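Side-chain contacts in type III secretion system effector protein ExoU (PDB 4QMK), which probably acts as a patatin-like phospholipase delivered by type III secretion, with a phosphatidylinositol 4,5-bisphosphate-binding domain that places it at the plasma membrane: residues A[231-234]-A[239-242]; A[216-219]-A[225-228]; A[69-74]-A[111-116]. All blocks are in the same frame, centred on the assembly; numbering follows the deposited sequence.

Interaction 1 (A[231-234]-A[239-242]); sequences EVLS and AIKQ
Two first torsions set up the meeting of Ser234 with Gln242. In Ser234 the hydroxyl is tucked between the backbone N and the carbonyl carbon (chi1 73°), which turns it back over its own helix, and in Gln242 CG lies anti to the carbonyl carbon (chi1 -59°), so the side chain runs out alongside the last turns of that helix. Gln242 CG thus rests 3.6 Å from Ser234 OG and also 3.9 Å from Glu231 CA. These are van der Waals contacts; the hydroxyl spends its hydrogen bond inside the helix, where OG donates to Glu231 O over 2.7 Å, approaching the carbonyl at 125° and tilted out of its plane. A serine suits this place because its short side chain can turn inward and let the returning chain come close. Ser234 CB approaches Ile240 O to 3.2 Å, and the same oxygen receives a CA-H...O contact from Ser234 CA at 3.4 Å. On the buried side Leu233 CB meets Ile240 CG2 at 4.1 Å, the branched isoleucine offering a methyl beside the backbone where the helix and the loop draw together. Lys241 points away from the helix, its NZ hydrogen-bonded to the carbonyl oxygens of Val97 and Pro238. The contact therefore folds the loop back along the C-terminal half of helix 227-236 as the chain enters strand 242-251; Leu233 also rests on helices 183-201 and 210-221, while Gln242 starts pairing with Lys98 and Val100 beside strand 99-103.

Interaction 2 (A[216-219]-A[225-228]); sequences AERL and ATFR
On the polar side of this contact, Arg218 NH2 lies near Thr226 N and Ala225 CA without bonding to either. With CG anti to the backbone N (chi1 -158°) and a bend at chi3, the arginine stretches from its helix across the gap, meeting the threonine side chain at about a right angle. Its NH2 arrives edge-on, with Thr226 N at 4.1 Å and Ala225 CA at 4.3 Å lying near the guanidinium plane. NH2 and Thr226 N are both donors, brought together by a common acceptor, Asp229 OD2: the arginine makes a salt bridge to it and the threonine N a hydrogen bond. NH2 also bonds to Gly224 O. The threonine hydroxyl caps a backbone N in the first turn, a capping box at the start of helix 227-236. Threonine is well fitted to the N-cap because its hydroxyl sits on a short branch, and the arginine is long enough to reach the aspartate that completes the box, whose negative charge it would tend to stabilise. The apolar part of the contact lies deeper. Leu219 turns its CD2 methyl against the start of the other segment, 3.5 Å from Ala225 N and 4.4 Å from Ala225 CB; the small alanine lets the backbone approach the leucine end closely. Both residues also press on Ile196 of helix 183-201. The contact thus closes the turn from helix 210-221 into helix 227-236, with helix 183-201 beneath its apolar side and, on the outer side, Glu217 hydrogen-bonded to Ser496 of the second subunit.

Interaction 3 (A[69-74]-A[111-116]); sequences LVLSGG and ALLASG
A single methyl group carries this contact from the helix side: CD1 of Leu113 reaches both Leu69 CD2 and Leu71 CD1, each at 4.3 Å. The backbones stay far apart, with 9.8 Å between Leu69 CA and Leu113 CA, so leucine ends span the gap between sheet and helix. Leu69 and Leu71 are alternate residues of one strand and therefore face the same side, but they reach the shared methyl by different routes. In Leu69 the branch swings away from the backbone N (chi1 176°), whereas Leu71 sets CG beside the nitrogen (chi1 -49°). Leu69 CD2 and Leu71 CD1 lie 5.1 Å apart, and Leu113 CD1 comes up against both. Leucine suits all three places, being long enough to cross the gap and wholly apolar in this buried layer.

Beyond Leu113, Ser115 OG bonds back to Ala111 O over 3.0 Å, and Ser115 N meets that oxygen from the opposite face of the carbonyl plane, so the buried hydroxyl is satisfied within the last turn. Gly116 then stops the helix in a Schellman motif, its N bonded to Leu113 O at 2.9 Å; its positive phi is easy for a residue with no side chain to press on the preceding carbonyl. Past the C-terminal end of the strand, Gly73 and Gly74, both poorly ordered, open a glycine-rich loop, consistent with the loop that forms the oxyanion hole in patatin relatives. Strand 68-72 lies between parallel strands 99-103 and 332-337, and the leucines fill the layer between this sheet and helix 107-114, which follows a probable nucleophile elbow, with Met84 and Val85 of helix 81-90 packed beside them.

All three contacts lie in the patatin-like phospholipase region, and along the chain they follow one another as interaction 3, then 2, then 1. Interactions 1 and 2 share helix 227-236, the latter at its start and the former near its end, with centres about 11 Å apart. Interaction 3 lies between a central strand of the mixed sheet and helix 107-114, its centre about 13 Å from that of interaction 1 and 18 Å from that of interaction 2. Lys241 N probably bonds to Ala114 O, and Ile240 packs on the same helix end, so interaction 1 ties helix 227-236 and its following loop to the C-terminal end of helix 107-114, which follows the probable nucleophile elbow.

Interaction 1 (A[231-234]-A[239-242])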
loop_
_atom_site.group_PDB
_atom_site.type_symbol
_atom_site.label_atom_id
_atom_site.label_comp_id
_atom_site.label_asym_id
_atom_site.label_seq_id
_atom_site.Cartn_x
_atom_site.Cartn_y
_atom_site.Cartn_z
ATOM N N GLU A 231 -13.243 -1.045 -9.930
ATOM C CA GLU A 231 -13.346 0.357 -10.349
ATOM C C GLU A 231 -12.839 0.575 -11.789
ATOM O O GLU A 231 -13.523 1.175 -12.607
ATOM C CB GLU A 231 -12.551 1.246 -9.400
ATOM C CG GLU A 231 -12.354 2.687 -9.852
ATOM C CD GLU A 231 -11.178 3.332 -9.116
ATOM O OE1 GLU A 231 -10.010 3.011 -9.461
ATOM O OE2 GLU A 231 -11.414 4.158 -8.196
ATOM N N VAL A 232 -11.628 0.112 -12.062
ATOM C CA VAL A 232 -11.007 0.221 -13.389
ATOM C C VAL A 232 -11.818 -0.478 -14.482
ATOM O O VAL A 232 -12.121 0.106 -15.540
ATOM C CB VAL A 232 -9.599 -0.382 -13.376
ATOM C CG1 VAL A 232 -9.086 -0.555 -14.788
ATOM C CG2 VAL A 232 -8.646 0.505 -12.568
ATOM N N LEU A 233 -12.208 -1.711 -14.197
ATOM C CA LEU A 233 -12.991 -2.476 -15.119
ATOM C C LEU A 233 -14.346 -1.852 -15.419
ATOM O O LEU A 233 -14.822 -1.944 -16.555
ATOM C CB LEU A 233 -13.209 -3.860 -14.543
ATOM C CG LEU A 233 -12.020 -4.778 -14.543
ATOM C CD1 LEU A 233 -12.411 -6.112 -13.925
ATOM C CD2 LEU A 233 -11.533 -4.971 -15.961
ATOM N N SER A 234 -14.989 -1.258 -14.400
ATOM C CA SER A 234 -16.322 -0.621 -14.583
ATOM C C SER A 234 -16.300 0.536 -15.595
ATOM O O SER A 234 -17.295 0.801 -16.254
ATOM C CB SER A 234 -16.921 -0.128 -13.247
ATOM O OG SER A 234 -16.260 1.043 -12.749
ATOM N N ALA A 239 -21.209 -3.959 -17.338
ATOM C CA ALA A 239 -21.739 -5.022 -16.496
ATOM C C ALA A 239 -20.970 -5.195 -15.155
ATOM O O ALA A 239 -21.517 -5.730 -14.207
ATOM C CB ALA A 239 -21.750 -6.344 -17.251
ATOM N N ILE A 240 -19.704 -4.787 -15.111
ATOM C CA ILE A 240 -18.915 -4.853 -13.900
ATOM C C ILE A 240 -19.116 -3.536 -13.109
ATOM O O ILE A 240 -19.058 -2.440 -13.671
ATOM C CB ILE A 240 -17.420 -4.969 -14.178
ATOM C CG1 ILE A 240 -17.089 -6.026 -15.239
ATOM C CG2 ILE A 240 -16.692 -5.294 -12.890
ATOM C CD1 ILE A 240 -17.548 -7.419 -14.892
ATOM N N LYS A 241 -19.312 -3.656 -11.805
ATOM C CA LYS A 241 -19.665 -2.525 -10.980
ATOM C C LYS A 241 -18.649 -2.211 -9.907
ATOM O O LYS A 241 -17.972 -3.082 -9.417
ATOM C CB LYS A 241 -20.939 -2.873 -10.258
ATOM C CG LYS A 241 -22.198 -2.750 -11.073
ATOM C CD LYS A 241 -22.496 -3.886 -12.011
ATOM C CE LYS A 241 -23.817 -3.673 -12.753
ATOM N NZ LYS A 241 -23.841 -2.487 -13.661
ATOM N N GLN A 242 -18.574 -0.980 -9.472
ATOM C CA GLN A 242 -17.717 -0.724 -8.313
ATOM C C GLN A 242 -18.379 -1.371 -7.126
ATOM O O GLN A 242 -19.592 -1.634 -7.156
ATOM C CB GLN A 242 -17.544 0.742 -8.054
ATOM C CG GLN A 242 -16.951 1.479 -9.218
ATOM C CD GLN A 242 -16.953 2.945 -8.968
ATOM O OE1 GLN A 242 -16.621 3.405 -7.883
ATOM N NE2 GLN A 242 -17.379 3.685 -9.940
#

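Interaction 2 (A[216-219]-A[225-228])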
loop_
_atom_site.group_PDB
_atom_site.type_symbol
_atom_site.label_atom_id
_atom_site.label_comp_id
_atom_site.label_asym_id
_atom_site.label_seq_id
_atom_site.Cartn_x
_atom_site.Cartn_y
_atom_site.Cartn_z
ATOM N N ALA A 216 -6.679 -9.008 -16.459
ATOM C CA ALA A 216 -6.966 -10.329 -17.028
ATOM C C ALA A 216 -5.843 -11.321 -16.801
ATOM O O ALA A 216 -6.085 -12.493 -16.467
ATOM C CB ALA A 216 -7.233 -10.199 -18.510
ATOM N N GLU A 217 -4.615 -10.856 -16.977
ATOM C CA GLU A 217 -3.453 -11.723 -16.786
ATOM C C GLU A 217 -3.335 -12.123 -15.336
ATOM O O GLU A 217 -3.270 -13.306 -15.001
ATOM C CB GLU A 217 -2.166 -11.015 -17.237
ATOM C CG GLU A 217 -2.091 -10.749 -18.734
ATOM C CD GLU A 217 -2.074 -12.027 -19.566
ATOM O OE1 GLU A 217 -1.887 -13.128 -18.994
ATOM O OE2 GLU A 217 -2.237 -11.934 -20.800
ATOM N N ARG A 218 -3.328 -11.109 -14.481
ATOM C CA ARG A 218 -3.202 -11.303 -13.048
ATOM C C ARG A 218 -4.238 -12.297 -12.538
ATOM O O ARG A 218 -3.937 -13.133 -11.697
ATOM C CB ARG A 218 -3.312 -9.959 -12.321
ATOM C CG ARG A 218 -2.672 -9.973 -10.941
ATOM C CD ARG A 218 -2.766 -8.625 -10.226
ATOM N NE ARG A 218 -4.165 -8.210 -10.018
ATOM C CZ ARG A 218 -4.998 -8.755 -9.127
ATOM N NH1 ARG A 218 -4.611 -9.760 -8.340
ATOM N NH2 ARG A 218 -6.237 -8.311 -9.041
ATOM N N LEU A 219 -5.447 -12.227 -13.073
ATOM C CA LEU A 219 -6.524 -13.111 -12.631
ATOM C C LEU A 219 -6.405 -14.542 -13.158
ATOM O O LEU A 219 -6.712 -15.494 -12.445
ATOM C CB LEU A 219 -7.880 -12.516 -13.010
ATOM C CG LEU A 219 -8.251 -11.213 -12.269
ATOM C CD1 LEU A 219 -9.513 -10.604 -12.847
ATOM C CD2 LEU A 219 -8.406 -11.441 -10.782
ATOM N N ALA A 225 -9.895 -10.815 -7.621
ATOM C CA ALA A 225 -10.208 -9.422 -7.925
ATOM C C ALA A 225 -10.128 -8.531 -6.669
ATOM O O ALA A 225 -10.499 -8.955 -5.561
ATOM C CB ALA A 225 -11.594 -9.314 -8.527
ATOM N N THR A 226 -9.615 -7.320 -6.857
ATOM C CA THR A 226 -9.593 -6.330 -5.801
ATOM C C THR A 226 -10.607 -5.266 -6.119
ATOM O O THR A 226 -11.166 -5.234 -7.214
ATOM C CB THR A 226 -8.242 -5.644 -5.667
ATOM O OG1 THR A 226 -7.865 -5.074 -6.933
ATOM C CG2 THR A 226 -7.190 -6.627 -5.195
ATOM N N PHE A 227 -10.832 -4.379 -5.162
ATOM C CA PHE A 227 -11.739 -3.269 -5.336
ATOM C C PHE A 227 -11.253 -2.343 -6.436
ATOM O O PHE A 227 -12.052 -1.811 -7.171
ATOM C CB PHE A 227 -11.870 -2.463 -4.024
ATOM C CG PHE A 227 -12.558 -3.212 -2.909
ATOM C CD1 PHE A 227 -13.894 -3.205 -2.793
ATOM C CD2 PHE A 227 -11.847 -3.909 -2.004
ATOM C CE1 PHE A 227 -14.540 -3.903 -1.790
ATOM C CE2 PHE A 227 -12.485 -4.616 -0.978
ATOM C CZ PHE A 227 -13.821 -4.597 -0.870
ATOM N N ARG A 228 -9.941 -2.169 -6.555
ATOM C CA ARG A 228 -9.392 -1.298 -7.585
ATOM C C ARG A 228 -9.623 -1.879 -8.957
ATOM O O ARG A 228 -9.782 -1.124 -9.904
ATOM C CB ARG A 228 -7.877 -1.002 -7.427
ATOM C CG ARG A 228 -7.443 0.247 -8.229
ATOM C CD ARG A 228 -5.943 0.336 -8.553
ATOM N NE ARG A 228 -5.062 0.448 -7.378
ATOM C CZ ARG A 228 -4.889 1.561 -6.646
ATOM N NH1 ARG A 228 -5.572 2.674 -6.912
ATOM N NH2 ARG A 228 -4.055 1.553 -5.612
#

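Interaction 3 (A[69-74]-A[111-116])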
loop_
_atom_site.group_PDB
_atom_site.type_symbol
_atom_site.label_atom_id
_atom_site.label_comp_id
_atom_site.label_asym_id
_atom_site.label_seq_id
_atom_site.Cartn_x
_atom_site.Cartn_y
_atom_site.Cartn_z
ATOM N N LEU A 69 -27.086 0.160 -5.959
ATOM C CA LEU A 69 -27.882 -0.944 -5.393
ATOM C C LEU A 69 -27.296 -1.208 -4.021
ATOM O O LEU A 69 -26.085 -1.443 -3.893
ATOM C CB LEU A 69 -27.769 -2.170 -6.273
ATOM C CG LEU A 69 -28.435 -3.453 -5.832
ATOM C CD1 LEU A 69 -29.933 -3.301 -5.577
ATOM C CD2 LEU A 69 -28.226 -4.491 -6.931
ATOM N N VAL A 70 -28.111 -1.108 -2.985
ATOM C CA VAL A 70 -27.602 -1.322 -1.641
ATOM C C VAL A 70 -28.249 -2.552 -1.067
ATOM O O VAL A 70 -29.466 -2.587 -0.942
ATOM C CB VAL A 70 -27.948 -0.115 -0.699
ATOM C CG1 VAL A 70 -27.386 -0.332 0.681
ATOM C CG2 VAL A 70 -27.398 1.198 -1.270
ATOM N N LEU A 71 -27.458 -3.526 -0.660
ATOM C CA LEU A 71 -27.996 -4.790 -0.029
ATOM C C LEU A 71 -27.714 -4.846 1.471
ATOM O O LEU A 71 -26.586 -5.059 1.869
ATOM C CB LEU A 71 -27.387 -6.033 -0.720
ATOM C CG LEU A 71 -27.458 -6.006 -2.249
ATOM C CD1 LEU A 71 -26.895 -7.236 -2.876
ATOM C CD2 LEU A 71 -28.894 -5.864 -2.680
ATOM N N SER A 72 -28.747 -4.708 2.295
ATOM C CA SER A 72 -28.618 -4.739 3.779
ATOM C C SER A 72 -28.815 -6.148 4.213
ATOM O O SER A 72 -29.868 -6.539 4.641
ATOM C CB SER A 72 -29.696 -3.842 4.357
ATOM O OG SER A 72 -29.779 -2.671 3.555
ATOM N N GLY A 73 -27.774 -6.921 4.078
ATOM C CA GLY A 73 -27.890 -8.358 4.073
ATOM C C GLY A 73 -28.149 -9.141 5.310
ATOM O O GLY A 73 -28.352 -8.613 6.403
ATOM N N GLY A 74 -28.157 -10.449 5.074
ATOM C CA GLY A 74 -28.465 -11.499 6.048
ATOM C C GLY A 74 -28.127 -12.728 5.247
ATOM O O GLY A 74 -27.997 -12.661 4.019
ATOM N N ALA A 111 -20.643 -8.735 -3.861
ATOM C CA ALA A 111 -19.436 -9.050 -4.599
ATOM C C ALA A 111 -19.765 -9.848 -5.869
ATOM O O ALA A 111 -19.250 -9.534 -6.969
ATOM C CB ALA A 111 -18.434 -9.772 -3.741
ATOM N N LEU A 112 -20.658 -10.833 -5.756
ATOM C CA LEU A 112 -21.000 -11.614 -6.949
ATOM C C LEU A 112 -21.600 -10.722 -8.026
ATOM O O LEU A 112 -21.236 -10.799 -9.191
ATOM C CB LEU A 112 -21.930 -12.754 -6.598
ATOM C CG LEU A 112 -21.321 -13.850 -5.705
ATOM C CD1 LEU A 112 -22.305 -14.988 -5.469
ATOM C CD2 LEU A 112 -20.060 -14.385 -6.338
ATOM N N LEU A 113 -22.484 -9.829 -7.637
ATOM C CA LEU A 113 -23.119 -8.925 -8.622
ATOM C C LEU A 113 -22.162 -7.882 -9.184
ATOM O O LEU A 113 -22.195 -7.617 -10.345
ATOM C CB LEU A 113 -24.354 -8.242 -8.050
ATOM C CG LEU A 113 -25.527 -9.159 -7.713
ATOM C CD1 LEU A 113 -26.649 -8.462 -6.964
ATOM C CD2 LEU A 113 -26.078 -9.741 -8.982
ATOM N N ALA A 114 -21.262 -7.364 -8.383
ATOM C CA ALA A 114 -20.386 -6.358 -8.872
ATOM C C ALA A 114 -19.469 -6.923 -9.922
ATOM O O ALA A 114 -18.974 -6.188 -10.780
ATOM C CB ALA A 114 -19.586 -5.726 -7.742
ATOM N N SER A 115 -19.261 -8.229 -9.838
ATOM C CA SER A 115 -18.418 -8.973 -10.751
ATOM C C SER A 115 -19.083 -9.255 -12.067
ATOM O O SER A 115 -18.470 -9.833 -12.982
ATOM C CB SER A 115 -18.028 -10.321 -10.133
ATOM O OG SER A 115 -17.155 -10.109 -9.042
ATOM N N GLY A 116 -20.343 -8.909 -12.171
ATOM C CA GLY A 116 -21.035 -9.045 -13.441
ATOM C C GLY A 116 -21.827 -10.317 -13.611
ATOM O O GLY A 116 -22.139 -10.655 -14.710
#